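Local coordinates for protein extracellular invertase (Aspergillus kawachii, PDB 5XH8) that probably hydrolyses sucrose as a family 32 beta-fructofuranosidase and transfers fructosyl units with high activity, building fructooligosaccharides such as 1-kestose, at residues P42-T47 and S63-A68; A68-D71 and T75-D78. All coordinates share one frame; numbering follows the deposited sequence.

How the interactions relate
Strand 65-70 serves both contacts, and Ala68 belongs to both: interaction 1 uses the beginning of this strand and interaction 2 its end, with centres about 12 Å apart. Across residues 42-47 and 63-68 the link is mainly apolar, without a hydrogen bond, and made by side chains from non-adjacent strands, whereas residues 68-71 and 75-78 pair directly through backbone hydrogen bonds. Together they relate strands 37-47, 65-70 and 77-78 of one mixed sheet. In interaction 1 the side chain of Cys43 lies about 7 Å from a bound glycerol. The centre of interaction 1 is about 16 Å from that of the chain, against about 19 Å for interaction 2.

Interaction 1 of 2, residues P42-T47 and S63-A68; sequences PCLHYT and SGISSA
Cys43 and Leu44 meet Ile65 and Ser67 in the beta-propeller domain of this family 32 enzyme, between two strands of one sheet that are not neighbours. Strand 54-60 pairs antiparallel with both 37-47 and 65-70 and so separates them. The axes of the short segments 42-47 and 65-68 come no closer than 8.0 Å, their N-to-C directions differ by 48°, and no hydrogen bond passes directly across.

The contact is therefore carried by side chains, chiefly apolar ones. Ile65 points its CB toward 42-47 and presents separate branches to two residues. Its CD1 lies 3.9 Å from Cys43 SG, while its CG2 is 3.8 Å from Leu44 CD1. The same CG2 is also 4.0 Å from Cys43 SG, so this methyl is shared by the thiol and the leucine. Cys43 reaches it with SG lodged between its own backbone N and carbonyl carbon (chi1 56°). The leucine and isoleucine side chains run at a slant to each other rather than lying alongside. Val102 and Val97 of strand 96-103 touch Leu44 and Ile65 respectively, extending this buried apolar cluster into the next sheet. A bound glycerol lies about 7 Å from the cysteine side chain.

Ser67 also directs its CB toward 42-47, but its hydroxyl is hydrogen-bonded to Val56 O on the intervening strand 54-60, which satisfies a buried polar atom. Its part in the contact is thus van der Waals in kind. Leu44 CG stands opposite its backbone N (chi1 179°), extending the forked end toward 63-68; one fork, CD1, goes to the isoleucine, and the other, CD2, rests 3.8 Å from Ser67 OG.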
loop_
_atom_site.group_PDB
_atom_site.type_symbol
_atom_site.label_atom_id
_atom_site.label_comp_id
_atom_site.label_asym_id
_atom_site.label_seq_id
_atom_site.Cartn_x
_atom_site.Cartn_y
_atom_site.Cartn_z
ATOM N N PRO A 42 23.152 10.152 3.505
ATOM C CA PRO A 42 22.781 11.326 2.746
ATOM C C PRO A 42 21.720 10.930 1.691
ATOM O O PRO A 42 21.633 9.768 1.318
ATOM C CB PRO A 42 24.094 11.752 2.097
ATOM C CG PRO A 42 24.828 10.461 1.907
ATOM C CD PRO A 42 24.482 9.645 3.115
ATOM N N CYS A 43 20.898 11.887 1.280
ATOM C CA CYS A 43 19.873 11.664 0.257
ATOM C C CYS A 43 19.278 13.016 -0.091
ATOM O O CYS A 43 19.765 14.056 0.376
ATOM C CB CYS A 43 18.782 10.675 0.748
ATOM S SG CYS A 43 17.967 11.146 2.282
ATOM N N LEU A 44 18.284 13.016 -0.973
ATOM C CA LEU A 44 17.444 14.184 -1.239
ATOM C C LEU A 44 18.143 15.343 -1.986
ATOM O O LEU A 44 17.475 16.338 -2.298
ATOM C CB LEU A 44 16.779 14.673 0.081
ATOM C CG LEU A 44 15.861 15.910 0.117
ATOM C CD1 LEU A 44 14.651 15.702 1.013
ATOM C CD2 LEU A 44 16.616 17.150 0.547
ATOM N N HIS A 45 19.420 15.198 -2.356
ATOM C CA HIS A 45 20.178 16.305 -2.948
ATOM C C HIS A 45 19.512 16.819 -4.243
ATOM O O HIS A 45 18.998 16.022 -5.028
ATOM C CB HIS A 45 21.605 15.915 -3.372
ATOM C CG HIS A 45 22.410 15.159 -2.368
ATOM N ND1 HIS A 45 22.410 15.453 -1.019
ATOM C CD2 HIS A 45 23.325 14.179 -2.536
ATOM C CE1 HIS A 45 23.238 14.643 -0.388
ATOM N NE2 HIS A 45 23.823 13.872 -1.292
ATOM N N TYR A 46 19.543 18.123 -4.480
ATOM C CA TYR A 46 19.082 18.654 -5.763
ATOM C C TYR A 46 19.543 20.064 -6.000
ATOM O O TYR A 46 19.692 20.844 -5.058
ATOM C CB TYR A 46 17.549 18.598 -5.889
ATOM C CG TYR A 46 16.769 19.550 -4.996
ATOM C CD1 TYR A 46 16.553 19.270 -3.643
ATOM C CD2 TYR A 46 16.218 20.741 -5.512
ATOM C CE1 TYR A 46 15.809 20.129 -2.834
ATOM C CE2 TYR A 46 15.474 21.599 -4.709
ATOM C CZ TYR A 46 15.271 21.295 -3.364
ATOM O OH TYR A 46 14.532 22.163 -2.555
ATOM N N THR A 47 19.748 20.389 -7.271
ATOM C CA THR A 47 19.918 21.764 -7.689
ATOM C C THR A 47 18.544 22.343 -7.949
ATOM O O THR A 47 17.802 21.829 -8.775
ATOM C CB THR A 47 20.755 21.877 -8.971
ATOM O OG1 THR A 47 21.988 21.167 -8.803
ATOM C CG2 THR A 47 21.046 23.319 -9.295
ATOM N N SER A 63 14.745 10.099 12.350
ATOM C CA SER A 63 13.402 10.660 12.317
ATOM C C SER A 63 13.199 11.575 11.134
ATOM O O SER A 63 12.650 12.655 11.274
ATOM C CB SER A 63 13.127 11.448 13.618
ATOM O OG SER A 63 13.552 10.692 14.726
ATOM N N GLY A 64 13.574 11.121 9.954
ATOM C CA GLY A 64 13.328 11.904 8.747
ATOM C C GLY A 64 14.601 12.486 8.202
ATOM O O GLY A 64 15.692 12.109 8.618
ATOM N N ILE A 65 14.438 13.440 7.293
ATOM C CA ILE A 65 15.517 13.944 6.458
ATOM C C ILE A 65 15.649 15.435 6.771
ATOM O O ILE A 65 14.648 16.167 6.747
ATOM C CB ILE A 65 15.184 13.771 4.954
ATOM C CG1 ILE A 65 14.888 12.305 4.612
ATOM C CG2 ILE A 65 16.320 14.286 4.080
ATOM C CD1 ILE A 65 14.272 12.093 3.231
ATOM N N SER A 66 16.877 15.865 7.066
ATOM C CA SER A 66 17.228 17.274 7.200
ATOM C C SER A 66 18.015 17.731 5.970
ATOM O O SER A 66 18.470 16.909 5.160
ATOM C CB SER A 66 18.037 17.519 8.491
ATOM O OG SER A 66 17.190 17.395 9.609
ATOM N N SER A 67 18.182 19.043 5.846
ATOM C CA SER A 67 18.746 19.637 4.640
ATOM C C SER A 67 19.475 20.960 4.887
ATOM O O SER A 67 19.259 21.650 5.879
ATOM C CB SER A 67 17.629 19.814 3.590
ATOM O OG SER A 67 18.149 20.162 2.328
ATOM N N ALA A 68 20.368 21.276 3.963
ATOM C CA ALA A 68 21.077 22.555 3.912
ATOM C C ALA A 68 21.336 22.934 2.450
ATOM O O ALA A 68 21.256 22.070 1.560
ATOM C CB ALA A 68 22.406 22.447 4.654
#

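Interaction 2 of 2, residues A68-D71 and T75-D78; sequences ATTD and TYQD
With chi1 at 180°, Thr70 OG1 is set across from its own N, while chi1 of -56° turns the Tyr76 ring opposite its carbonyl carbon. In this setting the two side chains lie side by side, pointing the same way, with Thr70 CB 3.7 Å from Tyr76 CD2. Thr70 OG1 donates to Thr75 O at 2.6 Å and also accepts from Asp72 N, tying the strand end to the turn.

Backbone pairing is reciprocal at Thr69 and Gln77. Thr69 N to Gln77 O and Gln77 N to Thr69 O are both 2.9 Å, each with an N-H...O angle of 160°. Thr69 O receives a further CA-H...O contact from Tyr76 CA at 3.2 Å.

Water supplements the pairing. One molecule gives a hydrogen bond to Gln77 OE1 (2.7 Å) and is bonded to Thr69 OG1; a second accepts from Asp71 N and donates to Thr75 O and, at 3.1 Å, to Gln77 OE1. Gln77 NE2 is held by Asp602, and Tyr76 OH by Tyr345.

Ala68 and Asp78 form the non-hydrogen-bonded pair beside the hydrogen-bonded Thr69-Gln77 pair, the alternation of antiparallel pairing, which with the short connection between strands 65-70 and 77-78 makes this a beta hairpin.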
loop_
_atom_site.group_PDB
_atom_site.type_symbol
_atom_site.label_atom_id
_atom_site.label_comp_id
_atom_site.label_asym_id
_atom_site.label_seq_id
_atom_site.Cartn_x
_atom_site.Cartn_y
_atom_site.Cartn_z
ATOM N N ALA A 68 20.368 21.276 3.963
ATOM C CA ALA A 68 21.077 22.555 3.912
ATOM C C ALA A 68 21.336 22.934 2.450
ATOM O O ALA A 68 21.256 22.070 1.560
ATOM C CB ALA A 68 22.406 22.447 4.654
ATOM N N THR A 69 21.641 24.214 2.211
ATOM C CA THR A 69 21.956 24.701 0.884
ATOM C C THR A 69 23.386 25.207 0.816
ATOM O O THR A 69 23.985 25.573 1.842
ATOM C CB THR A 69 21.018 25.839 0.446
ATOM O OG1 THR A 69 21.100 26.916 1.383
ATOM C CG2 THR A 69 19.554 25.350 0.360
ATOM N N THR A 70 23.926 25.206 -0.401
ATOM C CA THR A 70 25.205 25.827 -0.681
ATOM C C THR A 70 25.133 26.622 -1.991
ATOM O O THR A 70 24.520 26.154 -2.976
ATOM C CB THR A 70 26.334 24.811 -0.717
ATOM O OG1 THR A 70 27.567 25.484 -1.007
ATOM C CG2 THR A 70 26.109 23.716 -1.756
ATOM N N ASP A 71 25.747 27.815 -1.994
ATOM C CA ASP A 71 25.864 28.599 -3.221
ATOM C C ASP A 71 27.246 28.537 -3.811
ATOM O O ASP A 71 27.483 29.165 -4.844
ATOM C CB ASP A 71 25.404 30.054 -3.024
ATOM C CG ASP A 71 26.312 30.858 -2.092
ATOM O OD1 ASP A 71 27.527 30.659 -2.082
ATOM O OD2 ASP A 71 25.781 31.708 -1.372
ATOM N N THR A 75 30.707 26.014 1.458
ATOM C CA THR A 75 30.044 26.359 2.696
ATOM C C THR A 75 28.530 26.142 2.591
ATOM O O THR A 75 27.955 26.170 1.495
ATOM C CB THR A 75 30.278 27.836 3.035
ATOM O OG1 THR A 75 29.659 28.649 2.022
ATOM C CG2 THR A 75 31.779 28.148 3.133
ATOM N N TYR A 76 27.894 25.979 3.744
ATOM C CA TYR A 76 26.489 25.570 3.824
ATOM C C TYR A 76 25.689 26.439 4.774
ATOM O O TYR A 76 26.242 27.007 5.731
ATOM C CB TYR A 76 26.397 24.093 4.256
ATOM C CG TYR A 76 27.169 23.195 3.342
ATOM C CD1 TYR A 76 28.529 22.985 3.539
ATOM C CD2 TYR A 76 26.565 22.588 2.233
ATOM C CE1 TYR A 76 29.265 22.187 2.684
ATOM C CE2 TYR A 76 27.297 21.777 1.375
ATOM C CZ TYR A 76 28.652 21.575 1.606
ATOM O OH TYR A 76 29.409 20.766 0.781
ATOM N N GLN A 77 24.387 26.510 4.512
ATOM C CA GLN A 77 23.403 27.158 5.378
ATOM C C GLN A 77 22.320 26.130 5.722
ATOM O O GLN A 77 21.690 25.553 4.823
ATOM C CB GLN A 77 22.714 28.327 4.654
ATOM C CG GLN A 77 23.446 29.646 4.687
ATOM C CD GLN A 77 24.801 29.639 3.977
ATOM O OE1 GLN A 77 24.968 29.092 2.859
ATOM N NE2 GLN A 77 25.790 30.279 4.621
ATOM N N ASP A 78 22.038 25.967 7.006
ATOM C CA ASP A 78 20.963 25.088 7.438
ATOM C C ASP A 78 19.604 25.557 6.916
ATOM O O ASP A 78 19.359 26.744 6.845
ATOM C CB ASP A 78 20.895 25.030 8.956
ATOM C CG ASP A 78 22.089 24.332 9.553
ATOM O OD1 ASP A 78 22.282 23.128 9.255
ATOM O OD2 ASP A 78 22.862 25.022 10.262
HETATM O O HOH W 1 23.207 28.434 0.886
HETATM O O HOH W 2 26.880 28.688 0.503
#